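Local coordinates for L-ribulose 3-epimerase (Mesorhizobium loti, PDB 3VYL), which catalyses the epimerisation of ketoses at C3, probably interconverting L-ribulose and L-xylulose, and binds manganese, at residues Glu86-Thr91 against Ala128-Val133; His197-Ile202 against Thr230-Ala235; Arg22-Thr27 against Lys52-Leu57. One frame throughout, in Å; residues are numbered along the deposited sequence.

Contact 1: Glu86-Thr91 against Ala128-Val133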
ATOM      1  N   GLU A  86      33.626 -18.174  22.427  1.00 45.14           N
ATOM      2  CA  GLU A  86      34.350 -17.250  23.305  1.00 46.05           C
ATOM      3  C   GLU A  86      33.983 -15.782  23.067  1.00 45.27           C
ATOM      4  O   GLU A  86      33.977 -14.985  24.015  1.00 47.55           O
ATOM      5  CB  GLU A  86      35.874 -17.476  23.245  1.00 49.59           C
ATOM      6  CG  GLU A  86      36.706 -16.651  24.245  1.00 51.62           C
ATOM      7  CD  GLU A  86      36.337 -16.870  25.719  1.00 54.27           C
ATOM      8  OE1 GLU A  86      35.775 -17.939  26.078  1.00 52.38           O
ATOM      9  OE2 GLU A  86      36.629 -15.963  26.536  1.00 52.77           O
ATOM     10  N   ILE A  87      33.676 -15.425  21.818  1.00 43.43           N
ATOM     11  CA  ILE A  87      33.184 -14.074  21.521  1.00 43.21           C
ATOM     12  C   ILE A  87      31.791 -13.886  22.134  1.00 45.07           C
ATOM     13  O   ILE A  87      31.497 -12.837  22.720  1.00 43.39           O
ATOM     14  CB  ILE A  87      33.166 -13.760  20.007  1.00 43.05           C
ATOM     15  CG1 ILE A  87      34.598 -13.562  19.491  1.00 42.24           C
ATOM     16  CG2 ILE A  87      32.341 -12.503  19.725  1.00 42.13           C
ATOM     17  CD1 ILE A  87      34.769 -13.832  18.013  1.00 39.84           C
ATOM     18  N   LEU A  88      30.953 -14.916  22.005  1.00 45.18           N
ATOM     19  CA  LEU A  88      29.618 -14.922  22.599  1.00 46.00           C
ATOM     20  C   LEU A  88      29.651 -14.723  24.117  1.00 46.83           C
ATOM     21  O   LEU A  88      28.970 -13.829  24.649  1.00 44.86           O
ATOM     22  CB  LEU A  88      28.888 -16.216  22.232  1.00 46.04           C
ATOM     23  CG  LEU A  88      27.845 -16.237  21.106  1.00 45.39           C
ATOM     24  CD1 LEU A  88      28.043 -15.144  20.068  1.00 45.47           C
ATOM     25  CD2 LEU A  88      27.831 -17.607  20.450  1.00 44.40           C
ATOM     26  N   ASN A  89      30.461 -15.542  24.799  1.00 48.18           N
ATOM     27  CA  ASN A  89      30.602 -15.493  26.259  1.00 49.30           C
ATOM     28  C   ASN A  89      31.068 -14.125  26.754  1.00 51.61           C
ATOM     29  O   ASN A  89      30.602 -13.632  27.790  1.00 53.34           O
ATOM     30  CB  ASN A  89      31.556 -16.580  26.756  1.00 48.43           C
ATOM     31  CG  ASN A  89      30.940 -17.968  26.725  1.00 51.07           C
ATOM     32  OD1 ASN A  89      29.752 -18.152  27.001  1.00 53.53           O
ATOM     33  ND2 ASN A  89      31.758 -18.963  26.405  1.00 52.01           N
ATOM     34  N   GLN A  90      31.974 -13.511  26.000  1.00 51.04           N
ATOM     35  CA  GLN A  90      32.497 -12.202  26.359  1.00 51.75           C
ATOM     36  C   GLN A  90      31.423 -11.129  26.201  1.00 49.04           C
ATOM     37  O   GLN A  90      31.245 -10.285  27.076  1.00 51.89           O
ATOM     38  CB  GLN A  90      33.730 -11.887  25.514  1.00 56.04           C
ATOM     39  CG  GLN A  90      34.728 -10.957  26.189  1.00 61.19           C
ATOM     40  CD  GLN A  90      36.031 -10.832  25.412  1.00 64.59           C
ATOM     41  OE1 GLN A  90      36.379 -11.707  24.610  1.00 66.79           O
ATOM     42  NE2 GLN A  90      36.758  -9.741  25.647  1.00 64.35           N
ATOM     43  N   THR A  91      30.692 -11.188  25.092  1.00 47.59           N
ATOM     44  CA  THR A  91      29.603 -10.249  24.802  1.00 45.36           C
ATOM     45  C   THR A  91      28.507 -10.279  25.872  1.00 42.00           C
ATOM     46  O   THR A  91      27.931  -9.242  26.219  1.00 36.26           O
ATOM     47  CB  THR A  91      28.983 -10.526  23.412  1.00 46.15           C
ATOM     48  OG1 THR A  91      30.029 -10.644  22.438  1.00 48.47           O
ATOM     49  CG2 THR A  91      28.030  -9.399  22.994  1.00 45.19           C
ATOM     50  N   ALA A 128      23.136 -26.593  18.431  1.00 41.07           N
ATOM     51  CA  ALA A 128      23.769 -27.271  19.566  1.00 40.19           C
ATOM     52  C   ALA A 128      24.589 -26.302  20.400  1.00 40.16           C
ATOM     53  O   ALA A 128      24.471 -26.281  21.626  1.00 44.41           O
ATOM     54  CB  ALA A 128      24.617 -28.443  19.097  1.00 38.43           C
ATOM     55  N   ALA A 129      25.384 -25.472  19.736  1.00 39.28           N
ATOM     56  CA  ALA A 129      26.253 -24.540  20.437  1.00 39.73           C
ATOM     57  C   ALA A 129      25.475 -23.435  21.138  1.00 41.26           C
ATOM     58  O   ALA A 129      25.769 -23.103  22.299  1.00 44.19           O
ATOM     59  CB  ALA A 129      27.289 -23.950  19.494  1.00 40.01           C
ATOM     60  N   LEU A 130      24.487 -22.870  20.444  1.00 41.57           N
ATOM     61  CA  LEU A 130      23.704 -21.767  21.014  1.00 42.14           C
ATOM     62  C   LEU A 130      22.805 -22.219  22.165  1.00 43.54           C
ATOM     63  O   LEU A 130      22.617 -21.473  23.132  1.00 43.02           O
ATOM     64  CB  LEU A 130      22.912 -21.018  19.938  1.00 41.86           C
ATOM     65  CG  LEU A 130      23.702 -19.968  19.145  1.00 40.70           C
ATOM     66  CD1 LEU A 130      22.944 -19.587  17.885  1.00 41.66           C
ATOM     67  CD2 LEU A 130      24.027 -18.731  19.973  1.00 39.27           C
ATOM     68  N   ALA A 131      22.286 -23.446  22.072  1.00 43.20           N
ATOM     69  CA  ALA A 131      21.615 -24.093  23.204  1.00 44.22           C
ATOM     70  C   ALA A 131      22.435 -23.962  24.499  1.00 45.32           C
ATOM     71  O   ALA A 131      21.870 -23.732  25.573  1.00 47.62           O
ATOM     72  CB  ALA A 131      21.336 -25.560  22.892  1.00 43.22           C
ATOM     73  N   LYS A 132      23.758 -24.093  24.390  1.00 43.82           N
ATOM     74  CA  LYS A 132      24.638 -24.004  25.556  1.00 45.12           C
ATOM     75  C   LYS A 132      24.908 -22.567  25.990  1.00 45.42           C
ATOM     76  O   LYS A 132      24.883 -22.251  27.186  1.00 45.94           O
ATOM     77  CB  LYS A 132      25.960 -24.725  25.298  1.00 45.24           C
ATOM     78  CG  LYS A 132      25.834 -26.239  25.247  1.00 46.51           C
ATOM     79  CD  LYS A 132      27.104 -26.912  25.747  1.00 48.47           C
ATOM     80  CE  LYS A 132      28.248 -26.832  24.746  1.00 50.63           C
ATOM     81  NZ  LYS A 132      27.949 -27.582  23.491  1.00 56.03           N
ATOM     82  N   VAL A 133      25.167 -21.701  25.017  1.00 44.58           N
ATOM     83  CA  VAL A 133      25.513 -20.317  25.297  1.00 43.32           C
ATOM     84  C   VAL A 133      24.317 -19.580  25.900  1.00 46.07           C
ATOM     85  O   VAL A 133      24.483 -18.582  26.621  1.00 48.12           O
ATOM     86  CB  VAL A 133      26.019 -19.618  24.023  1.00 44.40           C
ATOM     87  CG1 VAL A 133      26.465 -18.195  24.318  1.00 43.90           C
ATOM     88  CG2 VAL A 133      27.161 -20.415  23.406  1.00 43.41           C
TER

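Contact 2: His197-Ile202 against Thr230-Ala235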
ATOM      1  N   HIS A 197       3.263 -14.492  12.487  1.00 32.26           N
ATOM      2  CA  HIS A 197       3.682 -15.875  12.571  1.00 34.19           C
ATOM      3  C   HIS A 197       4.646 -16.114  13.700  1.00 35.15           C
ATOM      4  O   HIS A 197       4.743 -17.225  14.201  1.00 36.45           O
ATOM      5  CB  HIS A 197       4.294 -16.282  11.243  1.00 35.20           C
ATOM      6  CG  HIS A 197       4.598 -17.749  11.134  1.00 36.07           C
ATOM      7  ND1 HIS A 197       3.636 -18.690  11.171  1.00 37.57           N
ATOM      8  CD2 HIS A 197       5.808 -18.423  10.963  1.00 36.30           C
ATOM      9  CE1 HIS A 197       4.199 -19.912  11.045  1.00 37.75           C
ATOM     10  NE2 HIS A 197       5.530 -19.745  10.921  1.00 38.40           N
ATOM     11  N   ALA A 198       5.357 -15.065  14.119  1.00 37.65           N
ATOM     12  CA  ALA A 198       6.433 -15.161  15.119  1.00 37.36           C
ATOM     13  C   ALA A 198       6.011 -14.760  16.542  1.00 39.21           C
ATOM     14  O   ALA A 198       6.855 -14.666  17.437  1.00 40.54           O
ATOM     15  CB  ALA A 198       7.625 -14.328  14.671  1.00 35.83           C
ATOM     16  N   ALA A 199       4.714 -14.523  16.740  1.00 40.25           N
ATOM     17  CA  ALA A 199       4.154 -14.083  18.025  1.00 39.31           C
ATOM     18  C   ALA A 199       4.691 -14.856  19.224  1.00 41.41           C
ATOM     19  O   ALA A 199       4.754 -16.094  19.207  1.00 42.58           O
ATOM     20  CB  ALA A 199       2.641 -14.172  17.991  1.00 37.42           C
ATOM     21  N   GLY A 200       5.091 -14.112  20.255  1.00 42.00           N
ATOM     22  CA  GLY A 200       5.646 -14.691  21.480  1.00 42.58           C
ATOM     23  C   GLY A 200       7.000 -15.370  21.326  1.00 43.48           C
ATOM     24  O   GLY A 200       7.432 -16.134  22.192  1.00 46.26           O
ATOM     25  N   LYS A 201       7.668 -15.113  20.213  1.00 41.20           N
ATOM     26  CA  LYS A 201       9.034 -15.569  20.045  1.00 39.30           C
ATOM     27  C   LYS A 201       9.927 -14.413  19.591  1.00 37.05           C
ATOM     28  O   LYS A 201      11.078 -14.615  19.234  1.00 35.91           O
ATOM     29  CB  LYS A 201       9.098 -16.769  19.086  1.00 40.59           C
ATOM     30  CG  LYS A 201       8.943 -18.138  19.751  1.00 40.94           C
ATOM     31  CD  LYS A 201      10.143 -18.471  20.640  1.00 41.73           C
ATOM     32  CE  LYS A 201      10.354 -19.968  20.820  1.00 41.10           C
ATOM     33  NZ  LYS A 201       9.624 -20.544  21.983  1.00 41.71           N
ATOM     34  N   ILE A 202       9.381 -13.198  19.624  1.00 34.80           N
ATOM     35  CA  ILE A 202      10.129 -12.013  19.239  1.00 32.52           C
ATOM     36  C   ILE A 202      10.719 -11.316  20.458  1.00 32.09           C
ATOM     37  O   ILE A 202       9.986 -10.793  21.296  1.00 32.32           O
ATOM     38  CB  ILE A 202       9.274 -10.992  18.454  1.00 30.22           C
ATOM     39  CG1 ILE A 202       8.540 -11.662  17.291  1.00 29.83           C
ATOM     40  CG2 ILE A 202      10.160  -9.867  17.936  1.00 29.89           C
ATOM     41  CD1 ILE A 202       7.448 -10.808  16.674  1.00 28.65           C
ATOM     42  N   THR A 230       1.250  -4.530  16.945  1.00 28.08           N
ATOM     43  CA  THR A 230       0.104  -4.206  17.790  1.00 28.89           C
ATOM     44  C   THR A 230      -0.905  -5.358  17.829  1.00 30.61           C
ATOM     45  O   THR A 230      -1.477  -5.643  18.879  1.00 31.61           O
ATOM     46  CB  THR A 230      -0.585  -2.920  17.320  1.00 29.58           C
ATOM     47  OG1 THR A 230       0.366  -1.843  17.312  1.00 29.67           O
ATOM     48  CG2 THR A 230      -1.791  -2.568  18.204  1.00 28.43           C
ATOM     49  N   ALA A 231      -1.109  -6.035  16.702  1.00 29.68           N
ATOM     50  CA  ALA A 231      -2.015  -7.174  16.696  1.00 29.35           C
ATOM     51  C   ALA A 231      -1.522  -8.256  17.635  1.00 30.01           C
ATOM     52  O   ALA A 231      -2.322  -8.904  18.290  1.00 33.22           O
ATOM     53  CB  ALA A 231      -2.190  -7.731  15.295  1.00 28.17           C
ATOM     54  N   ILE A 232      -0.207  -8.445  17.702  1.00 29.61           N
ATOM     55  CA  ILE A 232       0.377  -9.500  18.534  1.00 29.86           C
ATOM     56  C   ILE A 232       0.670  -9.001  19.954  1.00 30.68           C
ATOM     57  O   ILE A 232       1.155  -9.765  20.781  1.00 29.47           O
ATOM     58  CB  ILE A 232       1.665 -10.135  17.916  1.00 28.86           C
ATOM     59  CG1 ILE A 232       2.784  -9.098  17.748  1.00 28.78           C
ATOM     60  CG2 ILE A 232       1.368 -10.810  16.588  1.00 28.26           C
ATOM     61  CD1 ILE A 232       4.175  -9.690  17.766  1.00 28.51           C
ATOM     62  N   GLY A 233       0.375  -7.725  20.225  1.00 31.92           N
ATOM     63  CA  GLY A 233       0.623  -7.117  21.543  1.00 32.42           C
ATOM     64  C   GLY A 233       2.091  -7.163  21.956  1.00 34.50           C
ATOM     65  O   GLY A 233       2.425  -7.607  23.059  1.00 35.67           O
ATOM     66  N   TYR A 234       2.968  -6.712  21.060  1.00 33.77           N
ATOM     67  CA  TYR A 234       4.401  -6.734  21.299  1.00 32.66           C
ATOM     68  C   TYR A 234       4.759  -5.661  22.317  1.00 32.73           C
ATOM     69  O   TYR A 234       4.475  -4.481  22.117  1.00 31.60           O
ATOM     70  CB  TYR A 234       5.166  -6.545  19.988  1.00 31.23           C
ATOM     71  CG  TYR A 234       6.670  -6.527  20.141  1.00 31.24           C
ATOM     72  CD1 TYR A 234       7.396  -7.714  20.260  1.00 31.09           C
ATOM     73  CD2 TYR A 234       7.372  -5.318  20.167  1.00 29.76           C
ATOM     74  CE1 TYR A 234       8.776  -7.692  20.397  1.00 30.66           C
ATOM     75  CE2 TYR A 234       8.743  -5.290  20.301  1.00 28.81           C
ATOM     76  CZ  TYR A 234       9.437  -6.474  20.408  1.00 29.96           C
ATOM     77  OH  TYR A 234      10.804  -6.446  20.540  1.00 32.48           O
ATOM     78  N   ALA A 235       5.365  -6.084  23.420  1.00 33.76           N
ATOM     79  CA  ALA A 235       5.566  -5.178  24.549  1.00 35.96           C
ATOM     80  C   ALA A 235       7.028  -5.028  24.936  1.00 35.27           C
ATOM     81  O   ALA A 235       7.337  -4.730  26.085  1.00 35.64           O
ATOM     82  CB  ALA A 235       4.747  -5.647  25.741  1.00 34.67           C
TER

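Contact 3: Arg22-Thr27 against Lys52-Leu57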
ATOM      1  N   ARG A  22      29.169  11.486  24.082  1.00 52.96           N
ATOM      2  CA  ARG A  22      28.392  12.163  23.045  1.00 53.44           C
ATOM      3  C   ARG A  22      27.227  11.304  22.531  1.00 51.30           C
ATOM      4  O   ARG A  22      26.094  11.782  22.435  1.00 51.56           O
ATOM      5  CB  ARG A  22      29.302  12.586  21.893  1.00 53.78           C
ATOM      6  CG  ARG A  22      29.678  14.050  21.941  1.00 59.81           C
ATOM      7  CD  ARG A  22      28.894  14.849  20.916  1.00 64.01           C
ATOM      8  NE  ARG A  22      28.364  16.088  21.488  1.00 68.71           N
ATOM      9  CZ  ARG A  22      27.789  17.064  20.787  1.00 67.88           C
ATOM     10  NH1 ARG A  22      27.676  16.980  19.466  1.00 70.04           N
ATOM     11  NH2 ARG A  22      27.333  18.134  21.416  1.00 66.40           N
ATOM     12  N   THR A  23      27.514  10.044  22.215  1.00 45.97           N
ATOM     13  CA  THR A  23      26.497   9.105  21.767  1.00 45.26           C
ATOM     14  C   THR A  23      25.278   9.162  22.699  1.00 45.15           C
ATOM     15  O   THR A  23      24.150   9.377  22.254  1.00 44.61           O
ATOM     16  CB  THR A  23      27.092   7.688  21.655  1.00 43.83           C
ATOM     17  OG1 THR A  23      28.136   7.704  20.681  1.00 45.32           O
ATOM     18  CG2 THR A  23      26.064   6.683  21.213  1.00 42.33           C
ATOM     19  N   LEU A  24      25.534   9.016  23.994  1.00 46.36           N
ATOM     20  CA  LEU A  24      24.508   9.071  25.031  1.00 44.36           C
ATOM     21  C   LEU A  24      23.722  10.385  25.063  1.00 42.99           C
ATOM     22  O   LEU A  24      22.501  10.372  25.070  1.00 45.97           O
ATOM     23  CB  LEU A  24      25.142   8.785  26.397  1.00 43.74           C
ATOM     24  CG  LEU A  24      25.283   7.326  26.863  1.00 43.86           C
ATOM     25  CD1 LEU A  24      25.361   6.319  25.720  1.00 43.87           C
ATOM     26  CD2 LEU A  24      26.466   7.166  27.813  1.00 42.06           C
ATOM     27  N   ALA A  25      24.411  11.518  25.077  1.00 41.77           N
ATOM     28  CA  ALA A  25      23.728  12.813  25.132  1.00 40.66           C
ATOM     29  C   ALA A  25      22.901  13.077  23.870  1.00 41.33           C
ATOM     30  O   ALA A  25      21.841  13.728  23.927  1.00 41.65           O
ATOM     31  CB  ALA A  25      24.726  13.943  25.364  1.00 38.52           C
ATOM     32  N   ASN A  26      23.398  12.587  22.734  1.00 39.66           N
ATOM     33  CA  ASN A  26      22.678  12.707  21.478  1.00 39.49           C
ATOM     34  C   ASN A  26      21.420  11.845  21.499  1.00 39.24           C
ATOM     35  O   ASN A  26      20.344  12.325  21.152  1.00 39.80           O
ATOM     36  CB  ASN A  26      23.582  12.377  20.288  1.00 40.50           C
ATOM     37  CG  ASN A  26      24.573  13.488  19.987  1.00 42.65           C
ATOM     38  OD1 ASN A  26      24.853  14.330  20.841  1.00 45.85           O
ATOM     39  ND2 ASN A  26      25.105  13.498  18.771  1.00 40.94           N
ATOM     40  N   THR A  27      21.558  10.598  21.948  1.00 38.00           N
ATOM     41  CA  THR A  27      20.425   9.710  22.179  1.00 40.05           C
ATOM     42  C   THR A  27      19.291  10.397  22.958  1.00 43.53           C
ATOM     43  O   THR A  27      18.134  10.388  22.518  1.00 46.98           O
ATOM     44  CB  THR A  27      20.861   8.437  22.927  1.00 39.94           C
ATOM     45  OG1 THR A  27      21.877   7.762  22.177  1.00 40.32           O
ATOM     46  CG2 THR A  27      19.693   7.501  23.119  1.00 39.80           C
ATOM     47  N   LYS A  52      27.146   3.351  34.647  1.00 57.44           N
ATOM     48  CA  LYS A  52      26.665   4.337  35.600  1.00 59.11           C
ATOM     49  C   LYS A  52      26.186   5.570  34.859  1.00 57.65           C
ATOM     50  O   LYS A  52      25.262   6.254  35.305  1.00 61.75           O
ATOM     51  CB  LYS A  52      27.758   4.709  36.610  1.00 62.07           C
ATOM     52  CG  LYS A  52      27.253   5.063  38.012  1.00 67.43           C
ATOM     53  CD  LYS A  52      26.674   6.476  38.145  1.00 69.40           C
ATOM     54  CE  LYS A  52      27.677   7.576  37.791  1.00 73.14           C
ATOM     55  NZ  LYS A  52      28.792   7.706  38.775  1.00 73.79           N
ATOM     56  N   ARG A  53      26.811   5.851  33.724  1.00 55.28           N
ATOM     57  CA  ARG A  53      26.429   7.010  32.933  1.00 53.38           C
ATOM     58  C   ARG A  53      25.151   6.727  32.139  1.00 52.08           C
ATOM     59  O   ARG A  53      24.325   7.624  31.945  1.00 51.57           O
ATOM     60  CB  ARG A  53      27.568   7.442  32.012  1.00 53.12           C
ATOM     61  CG  ARG A  53      28.110   8.825  32.365  1.00 54.83           C
ATOM     62  CD  ARG A  53      26.991   9.862  32.460  1.00 57.54           C
ATOM     63  NE  ARG A  53      26.903  10.756  31.284  1.00 61.98           N
ATOM     64  CZ  ARG A  53      27.937  11.173  30.547  1.00 65.08           C
ATOM     65  NH1 ARG A  53      29.190  10.805  30.843  1.00 65.01           N
ATOM     66  NH2 ARG A  53      27.712  11.980  29.502  1.00 65.39           N
ATOM     67  N   ILE A  54      24.996   5.476  31.698  1.00 48.60           N
ATOM     68  CA  ILE A  54      23.770   5.017  31.051  1.00 48.40           C
ATOM     69  C   ILE A  54      22.568   5.104  32.006  1.00 48.30           C
ATOM     70  O   ILE A  54      21.538   5.698  31.662  1.00 46.00           O
ATOM     71  CB  ILE A  54      23.920   3.588  30.473  1.00 47.61           C
ATOM     72  CG1 ILE A  54      24.858   3.592  29.264  1.00 45.76           C
ATOM     73  CG2 ILE A  54      22.573   3.033  30.036  1.00 47.03           C
ATOM     74  CD1 ILE A  54      25.361   2.218  28.873  1.00 44.59           C
ATOM     75  N   ALA A  55      22.708   4.531  33.202  1.00 50.37           N
ATOM     76  CA  ALA A  55      21.628   4.564  34.204  1.00 51.82           C
ATOM     77  C   ALA A  55      21.268   5.984  34.662  1.00 54.02           C
ATOM     78  O   ALA A  55      20.090   6.290  34.837  1.00 57.44           O
ATOM     79  CB  ALA A  55      21.950   3.671  35.393  1.00 48.82           C
ATOM     80  N   ASP A  56      22.273   6.845  34.834  1.00 54.43           N
ATOM     81  CA  ASP A  56      22.038   8.241  35.220  1.00 58.25           C
ATOM     82  C   ASP A  56      21.191   9.008  34.201  1.00 58.28           C
ATOM     83  O   ASP A  56      20.357   9.847  34.580  1.00 57.32           O
ATOM     84  CB  ASP A  56      23.361   8.981  35.482  1.00 64.32           C
ATOM     85  CG  ASP A  56      23.668   9.144  36.977  1.00 71.66           C
ATOM     86  OD1 ASP A  56      23.785   8.122  37.697  1.00 74.11           O
ATOM     87  OD2 ASP A  56      23.800  10.306  37.428  1.00 72.70           O
ATOM     88  N   LEU A  57      21.409   8.718  32.916  1.00 56.50           N
ATOM     89  CA  LEU A  57      20.621   9.319  31.835  1.00 52.46           C
ATOM     90  C   LEU A  57      19.210   8.727  31.729  1.00 51.63           C
ATOM     91  O   LEU A  57      18.317   9.339  31.137  1.00 51.12           O
ATOM     92  CB  LEU A  57      21.340   9.189  30.490  1.00 51.09           C
ATOM     93  CG  LEU A  57      22.129  10.343  29.853  1.00 49.04           C
ATOM     94  CD1 LEU A  57      21.746  11.701  30.434  1.00 49.15           C
ATOM     95  CD2 LEU A  57      23.626  10.114  29.943  1.00 47.44           C
TER

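Contact 1: Glu86-Thr91 against Ala128-Val133
V133 and L88 make the main contact between these two helices. V133 CG1 sits against the base of the leucine, and CG2 faces its CD2. CG1 lies 3.8 Å from L88 CB and also reaches L88 CG. In V133 this CG1 is anti to the backbone N (chi1 -177°), beside the carbonyl carbon. Its other methyl, CG2, is beside the backbone N and comes to 4.1 Å from L88 CD2. CG1 thus meets the CB-CG part of L88 and CG2 its CD2 end, and the two side chains cross at about a right angle. L88 CD2 also meets L130 CD2 at 4.0 Å. L88 is thus shared between two residues one turn apart on the facing helix. N89 adds a looser touch, with its OD1 4.2 Å from V133 CG1. No hydrogen bond joins the segments; the contact is mainly apolar and made by side chains. The segment axes run 11.0 Å apart at closest approach and cross at -25°, a shallow angle that lets neighbouring helices pack side by side. Within segment 86-91 of helix 78-98, T91 OG1 bonds to I87 O, which also accepts from T91 N on the other face of the carbonyl plane. L88 also touches L67 of a loop, and L130 rests on L144 and L146 of strand 143-147, the strand that ends at the manganese ligand E147. This is the outer helix layer of a TIM barrel, with adjacent helices packed on the parallel strands.

Contact 2: His197-Ile202 against Thr230-Ala235
I202 takes two residues of the other segment, I232 and Y234, at the foot of a TIM barrel strand. The chain turns here out of helix 191-197 into strand 202-207, beside the end of helix 222-231. The first shell is mostly apolar. I202 CD1 meets I232 CD1 at 3.6 Å, and the two side chains cross at about a right angle. CG1 of I232 lies between the backbone N and the carbonyl carbon (chi1 62°), which carries CD1 to I202 and leaves CG2 for A199. A199 CB lies 3.9 Å from that CG2. The other branch of I202 serves Y234: I202 CG2 comes to 3.6 Å from the ring atom CE1. In I202, CG2 is anti to the backbone N and beside the carbonyl carbon, so methyl and carbonyl approach the same ring atom. A turn and a helix cap place these groups. A type II beta turn runs from A198 to K201, with G200 at positive phi, and its K201 N bonds to A198 O at 2.9 Å. Helix 222-231 ends in a Schellman motif at G233, again with positive phi, after which Y234 heads back toward I202. K201 is also tied by a backbone hydrogen bond to L177 in the neighbouring strand, and I202 touches L179 there. The hydroxyl of Y234 is hydrogen-bonded to D237 O, just before strand 238-240. With an alanine here in place of Y234 the ring and hydroxyl are gone, and a gap beside I202 CG2 and the loss of the tie to D237 O would probably follow. I202 O lies at the edge of the Y234 ring, in its plane, 3.4 Å from CE1.

Contact 3: Arg22-Thr27 against Lys52-Leu57
R53 meets L24 through its CB, 4.3 Å from L24 CD2, and not through its flat guanidinium. That group is engaged with E21, just before 22-27, where R53 NH2 forms a salt bridge with E21 OE2. The other guanidinium, of R22, belongs to the far side of its helix. N26 OD1 lies over one of its faces, 3.8 Å above the plane and offset toward the rim. The contact itself centres on L24. Its CD2 also reaches I54 CG1 at 4.2 Å, and these two side chains cross at about a right angle. One turn on from R53, L57 CD2 closes on L24 CB at 4.1 Å. The segments are nearly parallel, with 13° between their directions and 10.8 Å between the segment axes at closest approach. This is the side-by-side helix packing of a TIM barrel's outer layer, with strand 34-37 between the two helices in the chain. L24 and I54 both touch F37 of that strand. T27 OG1 bonds to T23 O at 2.8 Å from above the carbonyl plane. T23 O also accepts from T27 N.

Overall arrangement
Along the chain the order is contact 3, contact 1, contact 2, each complete before the next opens. All three belong to one closed eight-stranded parallel barrel. Contact 3 joins helices 17-30 and 47-57, with strand 34-37 between them in sequence. Contact 1 joins helices 78-98 and 120-139, with strand 102-104 between. Contact 2 joins the turn after helix 191-197, up to the first residue of strand 202-207, to the end of helix 222-231. Their centres lie 26 to 29 Å apart, and none touches another. Each joins a separate part of the layer around the barrel, whose strands carry E147, D180 and H206; E241, just after strand 238-240, completes the manganese site.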